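Local coordinates for sulfide-quinone reductase (Aquifex aeolicus, PDB 3HYW), which oxidises hydrogen sulfide with the help of a quinone, using FAD and building up polysulfur at its active site, at residues W52-V60 against T383-R394; I103-F111 against P252-V260. All blocks are in the same frame, centred on the assembly; numbering follows the deposited sequence.

In the fold
Contact 1 joins the loop and short strand at residues 52-60 to the helix 376-395. Contact 2 pairs strand 108-110 with the end of strand 247-255, at one border of a mixed sheet. Their centres lie about 24 Å apart and their nearest atoms about 12 Å, so they do not touch. Along the chain both segments of contact 2 fall between those of contact 1, in the order 52-60, 103-111, 252-260, 383-394. They share no helix or strand: contact 2 borders the FAD diphosphate and adenine and reaches the sulfide site through F254, whereas contact 1, on the quinone side of the molecule, packs the 52-60 segment against the helix whose F385 lines the quinone pocket.

Contact 1: residues W52-V60 against T383-R394; sequences WRKFEDISV and TAFEKYFLWKVR. With DCQ (2-decyl-5,6-dimethoxy-3-methylcyclohexa-2,5-diene-1,4-dione), chain H; SO4 (sulfate ion), chain M.
R53 turns CG anti to its carbonyl carbon (chi1 -62°) and bends again at chi2, whereas E386 puts CG anti to its own backbone N (chi1 179°) and stays extended, and the two charged ends meet from opposite directions. The guanidinium grips the carboxylate side-on. NH1 of R53 lies 2.7 Å from OE1 of E386, on the syn side of that oxygen. NE of R53 reaches OE2 of E386 at 2.9 Å through the syn lone pair, and also makes a weak bond to OE1. Because the two planes are 36° apart, the salt bridge is twisted. NH2 of R53 also binds the W52 carbonyl, which restrains the guanidinium from turning. Water 1 joins NH1 of R53 to OG1 of T383, and water 2 donates to OE2 of E386 and to the D57 carbonyl while accepting from NZ of K387. The carboxylate thus pairs directly with R53 and, through water 2, with K387, a setting likely to favour its ionised form.

Further along the helix the contact turns apolar. CG2 of V60 lies 3.9 Å from CD1 of L390 and 4.0 Å from CG1 of V393, while CD2 of L390 comes 4.0 Å from CA of I58. CG1 of V60 rests 3.8 Å from CG of R394, whose NE binds a sulfate ion, probably from the crystallisation liquor. F39 of strand 38-40 also touches L390 and V393.

Away from this interface, the ring of F385 carries the decylubiquinone headgroup on one face, with C4 of DCQ over the ring centre 4.0 Å above its plane, and CB of F389 on the other. The helix thus packs against the two-stranded antiparallel sheet of strands 38-40 and 59-61 and also lines the quinone pocket of this monotopic membrane flavoprotein.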
loop_
_atom_site.group_PDB
_atom_site.type_symbol
_atom_site.label_atom_id
_atom_site.label_comp_id
_atom_site.label_asym_id
_atom_site.label_seq_id
_atom_site.Cartn_x
_atom_site.Cartn_y
_atom_site.Cartn_z
ATOM N N TRP A 52 16.880 23.342 -17.989
ATOM C CA TRP A 52 16.991 24.010 -16.699
ATOM C C TRP A 52 18.451 24.312 -16.346
ATOM O O TRP A 52 18.731 24.881 -15.292
ATOM C CB TRP A 52 16.332 23.178 -15.594
ATOM C CG TRP A 52 14.838 22.959 -15.760
ATOM C CD1 TRP A 52 14.006 23.560 -16.668
ATOM C CD2 TRP A 52 14.009 22.101 -14.968
ATOM N NE1 TRP A 52 12.717 23.111 -16.504
ATOM C CE2 TRP A 52 12.689 22.219 -15.462
ATOM C CE3 TRP A 52 14.256 21.235 -13.892
ATOM C CZ2 TRP A 52 11.617 21.507 -14.917
ATOM C CZ3 TRP A 52 13.187 20.532 -13.348
ATOM C CH2 TRP A 52 11.883 20.671 -13.865
ATOM N N ARG A 53 19.368 23.905 -17.222
ATOM C CA ARG A 53 20.789 24.209 -17.074
ATOM C C ARG A 53 21.379 24.600 -18.421
ATOM O O ARG A 53 20.884 24.174 -19.465
ATOM C CB ARG A 53 21.574 22.995 -16.548
ATOM C CG ARG A 53 21.180 22.487 -15.174
ATOM C CD ARG A 53 21.476 23.469 -14.041
ATOM N NE ARG A 53 21.320 22.786 -12.760
ATOM C CZ ARG A 53 20.172 22.659 -12.096
ATOM N NH1 ARG A 53 20.151 21.991 -10.946
ATOM N NH2 ARG A 53 19.047 23.189 -12.575
ATOM N N LYS A 54 22.438 25.405 -18.377
ATOM C CA LYS A 54 23.318 25.620 -19.523
ATOM C C LYS A 54 24.500 24.673 -19.368
ATOM O O LYS A 54 24.958 24.431 -18.244
ATOM C CB LYS A 54 23.824 27.064 -19.562
ATOM C CG LYS A 54 22.775 28.115 -19.863
ATOM C CD LYS A 54 23.374 29.520 -19.699
ATOM C CE LYS A 54 22.368 30.615 -20.029
ATOM N NZ LYS A 54 21.186 30.621 -19.112
ATOM N N PHE A 55 25.004 24.150 -20.486
ATOM C CA PHE A 55 26.106 23.180 -20.450
ATOM C C PHE A 55 27.331 23.692 -19.677
ATOM O O PHE A 55 27.931 22.958 -18.893
ATOM C CB PHE A 55 26.506 22.759 -21.866
ATOM C CG PHE A 55 27.752 21.915 -21.924
ATOM C CD1 PHE A 55 28.981 22.483 -22.271
ATOM C CD2 PHE A 55 27.701 20.558 -21.633
ATOM C CE1 PHE A 55 30.133 21.708 -22.330
ATOM C CE2 PHE A 55 28.855 19.769 -21.688
ATOM C CZ PHE A 55 30.073 20.345 -22.041
ATOM N N GLU A 56 27.686 24.952 -19.893
ATOM C CA GLU A 56 28.888 25.514 -19.275
ATOM C C GLU A 56 28.755 25.690 -17.757
ATOM O O GLU A 56 29.752 25.851 -17.051
ATOM C CB GLU A 56 29.320 26.800 -19.991
ATOM C CG GLU A 56 29.662 26.533 -21.472
ATOM C CD GLU A 56 30.186 27.743 -22.231
ATOM O OE1 GLU A 56 30.140 28.880 -21.705
ATOM O OE2 GLU A 56 30.652 27.549 -23.376
ATOM N N ASP A 57 27.525 25.612 -17.258
ATOM C CA ASP A 57 27.268 25.710 -15.822
ATOM C C ASP A 57 27.397 24.385 -15.061
ATOM O O ASP A 57 27.428 24.383 -13.827
ATOM C CB ASP A 57 25.886 26.310 -15.583
ATOM C CG ASP A 57 25.824 27.790 -15.920
ATOM O OD1 ASP A 57 26.883 28.461 -15.961
ATOM O OD2 ASP A 57 24.703 28.284 -16.131
ATOM N N ILE A 58 27.457 23.273 -15.795
ATOM C CA ILE A 58 27.570 21.937 -15.198
ATOM C C ILE A 58 28.716 21.129 -15.807
ATOM O O ILE A 58 28.684 19.898 -15.817
ATOM C CB ILE A 58 26.242 21.121 -15.308
ATOM C CG1 ILE A 58 25.869 20.889 -16.783
ATOM C CG2 ILE A 58 25.121 21.847 -14.567
ATOM C CD1 ILE A 58 25.029 19.654 -17.049
ATOM N N SER A 59 29.723 21.834 -16.314
ATOM C CA SER A 59 30.905 21.201 -16.896
ATOM C C SER A 59 32.167 21.995 -16.554
ATOM O O SER A 59 32.090 23.181 -16.241
ATOM C CB SER A 59 30.759 21.065 -18.416
ATOM O OG SER A 59 30.450 22.314 -19.014
ATOM N N VAL A 60 33.315 21.323 -16.616
ATOM C CA VAL A 60 34.613 21.921 -16.304
ATOM C C VAL A 60 35.645 21.517 -17.371
ATOM O O VAL A 60 35.981 20.335 -17.483
ATOM C CB VAL A 60 35.120 21.469 -14.899
ATOM C CG1 VAL A 60 36.434 22.164 -14.538
ATOM C CG2 VAL A 60 34.076 21.756 -13.820
ATOM N N THR A 383 20.478 20.805 -5.639
ATOM C CA THR A 383 21.067 21.984 -6.276
ATOM C C THR A 383 22.356 22.407 -5.565
ATOM O O THR A 383 23.371 22.682 -6.217
ATOM C CB THR A 383 20.060 23.162 -6.321
ATOM O OG1 THR A 383 18.872 22.733 -6.999
ATOM C CG2 THR A 383 20.651 24.366 -7.060
ATOM N N ALA A 384 22.313 22.432 -4.233
ATOM C CA ALA A 384 23.482 22.786 -3.426
ATOM C C ALA A 384 24.639 21.816 -3.666
ATOM O O ALA A 384 25.775 22.249 -3.848
ATOM C CB ALA A 384 23.123 22.868 -1.945
ATOM N N PHE A 385 24.342 20.516 -3.704
ATOM C CA PHE A 385 25.365 19.509 -3.949
ATOM C C PHE A 385 26.037 19.650 -5.328
ATOM O O PHE A 385 27.247 19.461 -5.456
ATOM C CB PHE A 385 24.834 18.080 -3.771
ATOM C CG PHE A 385 25.901 17.040 -3.941
ATOM C CD1 PHE A 385 26.876 16.866 -2.963
ATOM C CD2 PHE A 385 25.976 16.282 -5.107
ATOM C CE1 PHE A 385 27.888 15.934 -3.133
ATOM C CE2 PHE A 385 26.983 15.343 -5.278
ATOM C CZ PHE A 385 27.939 15.170 -4.287
ATOM N N GLU A 386 25.238 19.975 -6.338
ATOM C CA GLU A 386 25.729 20.275 -7.680
ATOM C C GLU A 386 26.804 21.370 -7.644
ATOM O O GLU A 386 27.908 21.171 -8.149
ATOM C CB GLU A 386 24.553 20.689 -8.568
ATOM C CG GLU A 386 24.913 21.057 -9.987
ATOM C CD GLU A 386 23.727 21.596 -10.754
ATOM O OE1 GLU A 386 22.639 20.977 -10.683
ATOM O OE2 GLU A 386 23.885 22.643 -11.417
ATOM N N LYS A 387 26.493 22.498 -7.008
ATOM C CA LYS A 387 27.447 23.609 -6.877
ATOM C C LYS A 387 28.708 23.171 -6.132
ATOM O O LYS A 387 29.832 23.482 -6.543
ATOM C CB LYS A 387 26.794 24.812 -6.176
ATOM C CG LYS A 387 25.500 25.306 -6.838
ATOM C CD LYS A 387 25.765 25.783 -8.264
ATOM C CE LYS A 387 24.480 26.112 -9.010
ATOM N NZ LYS A 387 24.789 26.565 -10.405
ATOM N N TYR A 388 28.505 22.424 -5.050
ATOM C CA TYR A 388 29.595 21.901 -4.219
ATOM C C TYR A 388 30.520 20.933 -4.964
ATOM O O TYR A 388 31.738 21.065 -4.876
ATOM C CB TYR A 388 29.038 21.251 -2.940
ATOM C CG TYR A 388 30.068 20.520 -2.089
ATOM C CD1 TYR A 388 31.122 21.209 -1.486
ATOM C CD2 TYR A 388 29.972 19.142 -1.876
ATOM C CE1 TYR A 388 32.067 20.541 -0.700
ATOM C CE2 TYR A 388 30.910 18.463 -1.079
ATOM C CZ TYR A 388 31.952 19.172 -0.499
ATOM O OH TYR A 388 32.889 18.520 0.282
ATOM N N PHE A 389 29.959 19.973 -5.694
ATOM C CA PHE A 389 30.794 19.025 -6.420
ATOM C C PHE A 389 31.616 19.692 -7.523
ATOM O O PHE A 389 32.803 19.401 -7.671
ATOM C CB PHE A 389 29.996 17.843 -6.992
ATOM C CG PHE A 389 30.855 16.643 -7.298
ATOM C CD1 PHE A 389 31.421 16.470 -8.564
ATOM C CD2 PHE A 389 31.136 15.708 -6.308
ATOM C CE1 PHE A 389 32.234 15.371 -8.837
ATOM C CE2 PHE A 389 31.954 14.611 -6.569
ATOM C CZ PHE A 389 32.506 14.440 -7.840
ATOM N N LEU A 390 30.986 20.574 -8.298
ATOM C CA LEU A 390 31.700 21.302 -9.356
ATOM C C LEU A 390 32.835 22.131 -8.783
ATOM O O LEU A 390 33.918 22.218 -9.376
ATOM C CB LEU A 390 30.762 22.214 -10.155
ATOM C CG LEU A 390 30.079 21.771 -11.468
ATOM C CD1 LEU A 390 30.749 20.598 -12.190
ATOM C CD2 LEU A 390 28.582 21.549 -11.315
ATOM N N TRP A 391 32.589 22.745 -7.628
ATOM C CA TRP A 391 33.645 23.463 -6.917
ATOM C C TRP A 391 34.834 22.532 -6.618
ATOM O O TRP A 391 35.991 22.897 -6.842
ATOM C CB TRP A 391 33.107 24.098 -5.625
ATOM C CG TRP A 391 34.154 24.866 -4.911
ATOM C CD1 TRP A 391 34.486 26.180 -5.101
ATOM C CD2 TRP A 391 35.043 24.367 -3.909
ATOM N NE1 TRP A 391 35.527 26.527 -4.271
ATOM C CE2 TRP A 391 35.885 25.433 -3.529
ATOM C CE3 TRP A 391 35.208 23.120 -3.291
ATOM C CZ2 TRP A 391 36.879 25.291 -2.557
ATOM C CZ3 TRP A 391 36.193 22.984 -2.325
ATOM C CH2 TRP A 391 37.013 24.059 -1.969
ATOM N N LYS A 392 34.533 21.333 -6.120
ATOM C CA LYS A 392 35.556 20.340 -5.771
ATOM C C LYS A 392 36.410 19.932 -6.970
ATOM O O LYS A 392 37.625 19.794 -6.845
ATOM C CB LYS A 392 34.912 19.098 -5.146
ATOM C CG LYS A 392 34.450 19.293 -3.716
ATOM C CD LYS A 392 34.290 17.962 -3.009
ATOM C CE LYS A 392 33.114 17.173 -3.550
ATOM N NZ LYS A 392 33.128 15.816 -2.982
ATOM N N VAL A 393 35.770 19.759 -8.126
ATOM C CA VAL A 393 36.484 19.492 -9.380
ATOM C C VAL A 393 37.456 20.633 -9.698
ATOM O O VAL A 393 38.625 20.400 -10.022
ATOM C CB VAL A 393 35.495 19.237 -10.567
ATOM C CG1 VAL A 393 36.246 19.056 -11.889
ATOM C CG2 VAL A 393 34.622 18.021 -10.286
ATOM N N ARG A 394 36.974 21.861 -9.556
ATOM C CA ARG A 394 37.758 23.050 -9.869
ATOM C C ARG A 394 38.855 23.359 -8.854
ATOM O O ARG A 394 39.790 24.091 -9.155
ATOM C CB ARG A 394 36.838 24.260 -10.049
ATOM C CG ARG A 394 35.950 24.169 -11.291
ATOM C CD ARG A 394 35.319 25.514 -11.630
ATOM N NE ARG A 394 34.468 25.989 -10.541
ATOM C CZ ARG A 394 33.149 25.821 -10.478
ATOM N NH1 ARG A 394 32.496 25.216 -11.464
ATOM N NH2 ARG A 394 32.480 26.285 -9.428
HETATM O O2 DCQ H . 27.868 11.295 -3.974
HETATM C C2 DCQ H . 26.990 11.965 -3.179
HETATM C C3 DCQ H . 25.698 12.196 -3.637
HETATM O O3 DCQ H . 25.309 11.730 -4.870
HETATM C C3M DCQ H . 25.494 12.478 -6.072
HETATM C C4 DCQ H . 24.797 12.881 -2.834
HETATM O O4 DCQ H . 23.518 13.103 -3.282
HETATM C C4M DCQ H . 23.106 14.388 -3.745
HETATM C C5 DCQ H . 25.191 13.336 -1.579
HETATM O O5 DCQ H . 24.296 14.008 -0.801
HETATM C C1 DCQ H . 27.389 12.420 -1.926
HETATM C C1M DCQ H . 28.802 12.157 -1.458
HETATM C C6 DCQ H . 26.486 13.115 -1.121
HETATM C C7 DCQ H . 26.897 13.618 0.252
HETATM C C8 DCQ H . 27.102 15.130 0.262
HETATM C C9 DCQ H . 28.301 15.516 1.119
HETATM C C10 DCQ H . 27.895 16.420 2.278
HETATM C C11 DCQ H . 28.446 17.828 2.087
HETATM C C12 DCQ H . 29.126 18.334 3.352
HETATM C C13 DCQ H . 28.256 19.366 4.067
HETATM C C14 DCQ H . 29.068 20.179 5.072
HETATM C C15 DCQ H . 28.171 21.060 5.936
HETATM C C16 DCQ H . 28.942 22.250 6.466
HETATM S S SO4 M . 35.713 28.203 -8.362
HETATM O O1 SO4 M . 36.280 28.197 -9.705
HETATM O O2 SO4 M . 34.830 27.056 -8.196
HETATM O O3 SO4 M . 36.781 28.145 -7.371
HETATM O O4 SO4 M . 34.931 29.413 -8.173
HETATM O O HOH W 1 18.478 20.755 -8.972
HETATM O O HOH W 2 25.747 24.333 -11.774
HETATM O O HOH W 3 29.099 25.906 -11.781
#

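Contact 2: residues I103-F111 against P252-V260; sequences IATGPKLVF and PSFQGPEVV. With FAD (flavin-adenine dinucleotide), chain G; SO4 (sulfate ion), chain N.
K108-V110 and S253-Q255 form an antiparallel ladder at the border of a mixed sheet in the pyridine nucleotide-disulphide oxidoreductase fold. K108 with Q255 and V110 with S253 are hydrogen-bonded pairs. In the first, Q255 N meets K108 O at 2.8 Å, in the carbonyl plane; in the second, V110 N meets S253 O at 2.8 Å. L109 with F254 is the non-hydrogen-bonded pair between them.

Apolar and CH-pi contacts fill the F254 side. CB of P107 stands 3.4 Å from the centroid of the F254 ring, 13° off its normal, while CD2 of L109 comes 3.7 Å from CE1 of F254. A looser CH-pi contact sets CB of P252 over one face of the F111 ring, off-centre toward its rim. F254 also touches the bound sulfide, and a serine in its place would probably leave P107 CB without its aromatic face and open a gap beside L109 and the sulfide.

Cofactor contacts come from the turn before strand 108-110: CA of G106 lies 3.2 Å from O3P of FAD.

Polar contacts gather at the helix start, where a sulfate ion, probably from the crystallisation liquor, accepts from V259 N and K108 NZ, and its O2 lies 2.9 Å from E258 N at a near-straight 168°.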
loop_
_atom_site.group_PDB
_atom_site.type_symbol
_atom_site.label_atom_id
_atom_site.label_comp_id
_atom_site.label_asym_id
_atom_site.label_seq_id
_atom_site.Cartn_x
_atom_site.Cartn_y
_atom_site.Cartn_z
ATOM N N ILE A 103 40.983 2.233 -14.569
ATOM C CA ILE A 103 39.986 2.282 -15.634
ATOM C C ILE A 103 38.693 2.876 -15.094
ATOM O O ILE A 103 38.072 2.316 -14.181
ATOM C CB ILE A 103 39.739 0.889 -16.272
ATOM C CG1 ILE A 103 41.075 0.263 -16.698
ATOM C CG2 ILE A 103 38.759 1.014 -17.461
ATOM C CD1 ILE A 103 41.003 -1.200 -17.077
ATOM N N ALA A 104 38.300 4.019 -15.656
ATOM C CA ALA A 104 37.122 4.759 -15.193
ATOM C C ALA A 104 36.356 5.412 -16.356
ATOM O O ALA A 104 36.019 6.606 -16.313
ATOM C CB ALA A 104 37.537 5.807 -14.156
ATOM N N THR A 105 36.075 4.612 -17.377
ATOM C CA THR A 105 35.498 5.089 -18.632
ATOM C C THR A 105 33.970 5.292 -18.613
ATOM O O THR A 105 33.394 5.742 -19.601
ATOM C CB THR A 105 35.852 4.137 -19.801
ATOM O OG1 THR A 105 35.549 2.794 -19.426
ATOM C CG2 THR A 105 37.324 4.225 -20.143
ATOM N N GLY A 106 33.320 4.963 -17.503
ATOM C CA GLY A 106 31.872 5.162 -17.383
ATOM C C GLY A 106 31.078 4.140 -18.186
ATOM O O GLY A 106 31.636 3.139 -18.630
ATOM N N PRO A 107 29.765 4.384 -18.367
ATOM C CA PRO A 107 28.930 3.469 -19.164
ATOM C C PRO A 107 29.136 3.583 -20.673
ATOM O O PRO A 107 29.223 4.692 -21.214
ATOM C CB PRO A 107 27.499 3.894 -18.814
ATOM C CG PRO A 107 27.596 5.303 -18.343
ATOM C CD PRO A 107 28.997 5.511 -17.805
ATOM N N LYS A 108 29.211 2.442 -21.349
ATOM C CA LYS A 108 28.997 2.429 -22.786
ATOM C C LYS A 108 27.528 2.100 -23.037
ATOM O O LYS A 108 27.016 1.088 -22.563
ATOM C CB LYS A 108 29.930 1.451 -23.495
ATOM C CG LYS A 108 29.702 1.378 -24.995
ATOM C CD LYS A 108 30.997 1.232 -25.744
ATOM C CE LYS A 108 30.741 1.029 -27.223
ATOM N NZ LYS A 108 31.903 0.374 -27.886
ATOM N N LEU A 109 26.854 2.964 -23.784
ATOM C CA LEU A 109 25.407 2.900 -23.898
ATOM C C LEU A 109 24.970 1.891 -24.942
ATOM O O LEU A 109 25.505 1.870 -26.051
ATOM C CB LEU A 109 24.840 4.280 -24.221
ATOM C CG LEU A 109 25.301 5.411 -23.288
ATOM C CD1 LEU A 109 24.711 6.730 -23.733
ATOM C CD2 LEU A 109 24.940 5.114 -21.847
ATOM N N VAL A 110 24.000 1.058 -24.569
ATOM C CA VAL A 110 23.373 0.109 -25.499
ATOM C C VAL A 110 21.881 0.422 -25.599
ATOM O O VAL A 110 21.126 0.246 -24.636
ATOM C CB VAL A 110 23.568 -1.358 -25.053
ATOM C CG1 VAL A 110 22.895 -2.342 -26.039
ATOM C CG2 VAL A 110 25.048 -1.681 -24.893
ATOM N N PHE A 111 21.472 0.899 -26.770
ATOM C CA PHE A 111 20.069 1.193 -27.050
ATOM C C PHE A 111 19.395 -0.060 -27.595
ATOM O O PHE A 111 19.131 -0.176 -28.796
ATOM C CB PHE A 111 19.964 2.379 -28.018
ATOM C CG PHE A 111 20.528 3.655 -27.454
ATOM C CD1 PHE A 111 19.740 4.487 -26.661
ATOM C CD2 PHE A 111 21.854 4.008 -27.685
ATOM C CE1 PHE A 111 20.265 5.652 -26.119
ATOM C CE2 PHE A 111 22.385 5.184 -27.147
ATOM C CZ PHE A 111 21.590 6.001 -26.370
ATOM N N PRO A 252 19.116 3.598 -21.713
ATOM C CA PRO A 252 19.802 2.469 -22.322
ATOM C C PRO A 252 20.420 1.577 -21.248
ATOM O O PRO A 252 20.547 1.994 -20.091
ATOM C CB PRO A 252 20.891 3.138 -23.164
ATOM C CG PRO A 252 21.195 4.414 -22.456
ATOM C CD PRO A 252 19.951 4.817 -21.697
ATOM N N SER A 253 20.763 0.347 -21.619
ATOM C CA SER A 253 21.538 -0.519 -20.738
ATOM C C SER A 253 23.023 -0.187 -20.920
ATOM O O SER A 253 23.396 0.521 -21.862
ATOM C CB SER A 253 21.259 -1.988 -21.042
ATOM O OG SER A 253 21.689 -2.325 -22.346
ATOM N N PHE A 254 23.867 -0.676 -20.018
ATOM C CA PHE A 254 25.289 -0.347 -20.077
ATOM C C PHE A 254 26.128 -1.568 -20.416
ATOM O O PHE A 254 25.811 -2.680 -19.995
ATOM C CB PHE A 254 25.794 0.222 -18.750
ATOM C CG PHE A 254 25.085 1.468 -18.281
ATOM C CD1 PHE A 254 24.467 2.342 -19.178
ATOM C CD2 PHE A 254 25.093 1.794 -16.931
ATOM C CE1 PHE A 254 23.831 3.499 -18.725
ATOM C CE2 PHE A 254 24.470 2.966 -16.457
ATOM C CZ PHE A 254 23.833 3.813 -17.353
ATOM N N GLN A 255 27.188 -1.356 -21.186
ATOM C CA GLN A 255 28.238 -2.356 -21.333
ATOM C C GLN A 255 29.574 -1.665 -21.086
ATOM O O GLN A 255 29.624 -0.450 -20.886
ATOM C CB GLN A 255 28.198 -3.031 -22.716
ATOM C CG GLN A 255 28.564 -2.133 -23.912
ATOM C CD GLN A 255 28.642 -2.893 -25.242
ATOM O OE1 GLN A 255 28.932 -4.090 -25.276
ATOM N NE2 GLN A 255 28.393 -2.187 -26.343
ATOM N N GLY A 256 30.650 -2.444 -21.081
ATOM C CA GLY A 256 31.986 -1.883 -21.019
ATOM C C GLY A 256 32.482 -1.503 -22.404
ATOM O O GLY A 256 31.891 -1.895 -23.413
ATOM N N PRO A 257 33.587 -0.746 -22.460
ATOM C CA PRO A 257 34.111 -0.231 -23.713
ATOM C C PRO A 257 35.064 -1.211 -24.387
ATOM O O PRO A 257 35.458 -2.225 -23.793
ATOM C CB PRO A 257 34.866 1.016 -23.265
ATOM C CG PRO A 257 35.426 0.625 -21.929
ATOM C CD PRO A 257 34.417 -0.332 -21.314
ATOM N N GLU A 258 35.437 -0.893 -25.621
ATOM C CA GLU A 258 36.370 -1.708 -26.380
ATOM C C GLU A 258 37.786 -1.665 -25.817
ATOM O O GLU A 258 38.525 -2.637 -25.932
ATOM C CB GLU A 258 36.351 -1.304 -27.854
ATOM C CG GLU A 258 35.026 -1.615 -28.529
ATOM C CD GLU A 258 34.688 -3.097 -28.484
ATOM O OE1 GLU A 258 35.393 -3.878 -29.156
ATOM O OE2 GLU A 258 33.719 -3.478 -27.784
ATOM N N VAL A 259 38.153 -0.548 -25.195
ATOM C CA VAL A 259 39.466 -0.430 -24.547
ATOM C C VAL A 259 39.632 -1.481 -23.438
ATOM O O VAL A 259 40.713 -2.049 -23.271
ATOM C CB VAL A 259 39.749 1.020 -24.027
ATOM C CG1 VAL A 259 38.762 1.437 -22.957
ATOM C CG2 VAL A 259 41.177 1.145 -23.513
ATOM N N VAL A 260 38.557 -1.745 -22.697
ATOM C CA VAL A 260 38.581 -2.792 -21.678
ATOM C C VAL A 260 38.656 -4.177 -22.338
ATOM O O VAL A 260 39.498 -4.996 -21.970
ATOM C CB VAL A 260 37.400 -2.677 -20.689
ATOM C CG1 VAL A 260 37.350 -3.873 -19.758
ATOM C CG2 VAL A 260 37.544 -1.417 -19.855
HETATM P PA FAD G . 31.461 9.198 -16.165
HETATM O O1A FAD G . 31.335 10.231 -15.075
HETATM O O2A FAD G . 30.413 9.124 -17.233
HETATM O O5B FAD G . 32.895 9.435 -16.830
HETATM C C5B FAD G . 33.476 8.576 -17.798
HETATM C C4B FAD G . 34.563 9.376 -18.498
HETATM O O4B FAD G . 35.364 8.515 -19.307
HETATM C C3B FAD G . 33.967 10.406 -19.443
HETATM O O3B FAD G . 34.723 11.618 -19.335
HETATM C C2B FAD G . 34.144 9.783 -20.813
HETATM O O2B FAD G . 34.236 10.768 -21.840
HETATM C C1B FAD G . 35.448 9.028 -20.636
HETATM N N9A FAD G . 35.666 7.905 -21.588
HETATM C C8A FAD G . 34.754 7.014 -22.032
HETATM N N7A FAD G . 35.370 6.139 -22.867
HETATM C C5A FAD G . 36.673 6.497 -22.945
HETATM C C6A FAD G . 37.776 5.995 -23.633
HETATM N N6A FAD G . 37.648 4.913 -24.435
HETATM N N1A FAD G . 38.986 6.598 -23.491
HETATM C C2A FAD G . 39.134 7.674 -22.698
HETATM N N3A FAD G . 38.087 8.180 -22.027
HETATM C C4A FAD G . 36.853 7.607 -22.130
HETATM N N1 FAD G . 24.498 9.264 -9.404
HETATM C C2 FAD G . 24.151 9.850 -8.226
HETATM O O2 FAD G . 24.714 9.503 -7.169
HETATM N N3 FAD G . 23.207 10.820 -8.171
HETATM C C4 FAD G . 22.588 11.224 -9.299
HETATM O O4 FAD G . 21.625 12.192 -9.263
HETATM C C4X FAD G . 22.924 10.639 -10.514
HETATM N N5 FAD G . 22.294 11.043 -11.640
HETATM C C5X FAD G . 22.610 10.493 -12.833
HETATM C C6 FAD G . 21.955 10.940 -13.986
HETATM C C7 FAD G . 22.252 10.385 -15.226
HETATM C C7M FAD G . 21.512 10.894 -16.449
HETATM C C8 FAD G . 23.215 9.375 -15.306
HETATM C C8M FAD G . 23.586 8.723 -16.625
HETATM C C9 FAD G . 23.861 8.932 -14.149
HETATM C C9A FAD G . 23.577 9.492 -12.894
HETATM N N10 FAD G . 24.219 9.081 -11.760
HETATM C C10 FAD G . 23.895 9.640 -10.565
HETATM C "C1'" FAD G . 25.194 7.968 -11.821
HETATM C "C2'" FAD G . 26.683 8.237 -11.743
HETATM O "O2'" FAD G . 26.978 9.088 -10.627
HETATM C "C3'" FAD G . 27.161 8.806 -13.079
HETATM O "O3'" FAD G . 26.851 7.864 -14.134
HETATM C "C4'" FAD G . 28.658 9.087 -13.059
HETATM O "O4'" FAD G . 28.955 9.978 -14.142
HETATM C "C5'" FAD G . 29.464 7.800 -13.196
HETATM O "O5'" FAD G . 30.855 8.085 -13.079
HETATM P P FAD G . 31.963 7.355 -13.995
HETATM O O1P FAD G . 33.300 7.951 -13.645
HETATM O O2P FAD G . 31.786 5.853 -13.938
HETATM O O3P FAD G . 31.565 7.742 -15.509
HETATM S S SO4 N . 35.595 2.671 -26.572
HETATM O O1 SO4 N . 35.634 3.194 -27.926
HETATM O O2 SO4 N . 34.515 1.689 -26.514
HETATM O O3 SO4 N . 36.871 2.052 -26.226
HETATM O O4 SO4 N . 35.319 3.776 -25.656
HETATM O O HOH W 4 32.093 -2.004 -26.330
#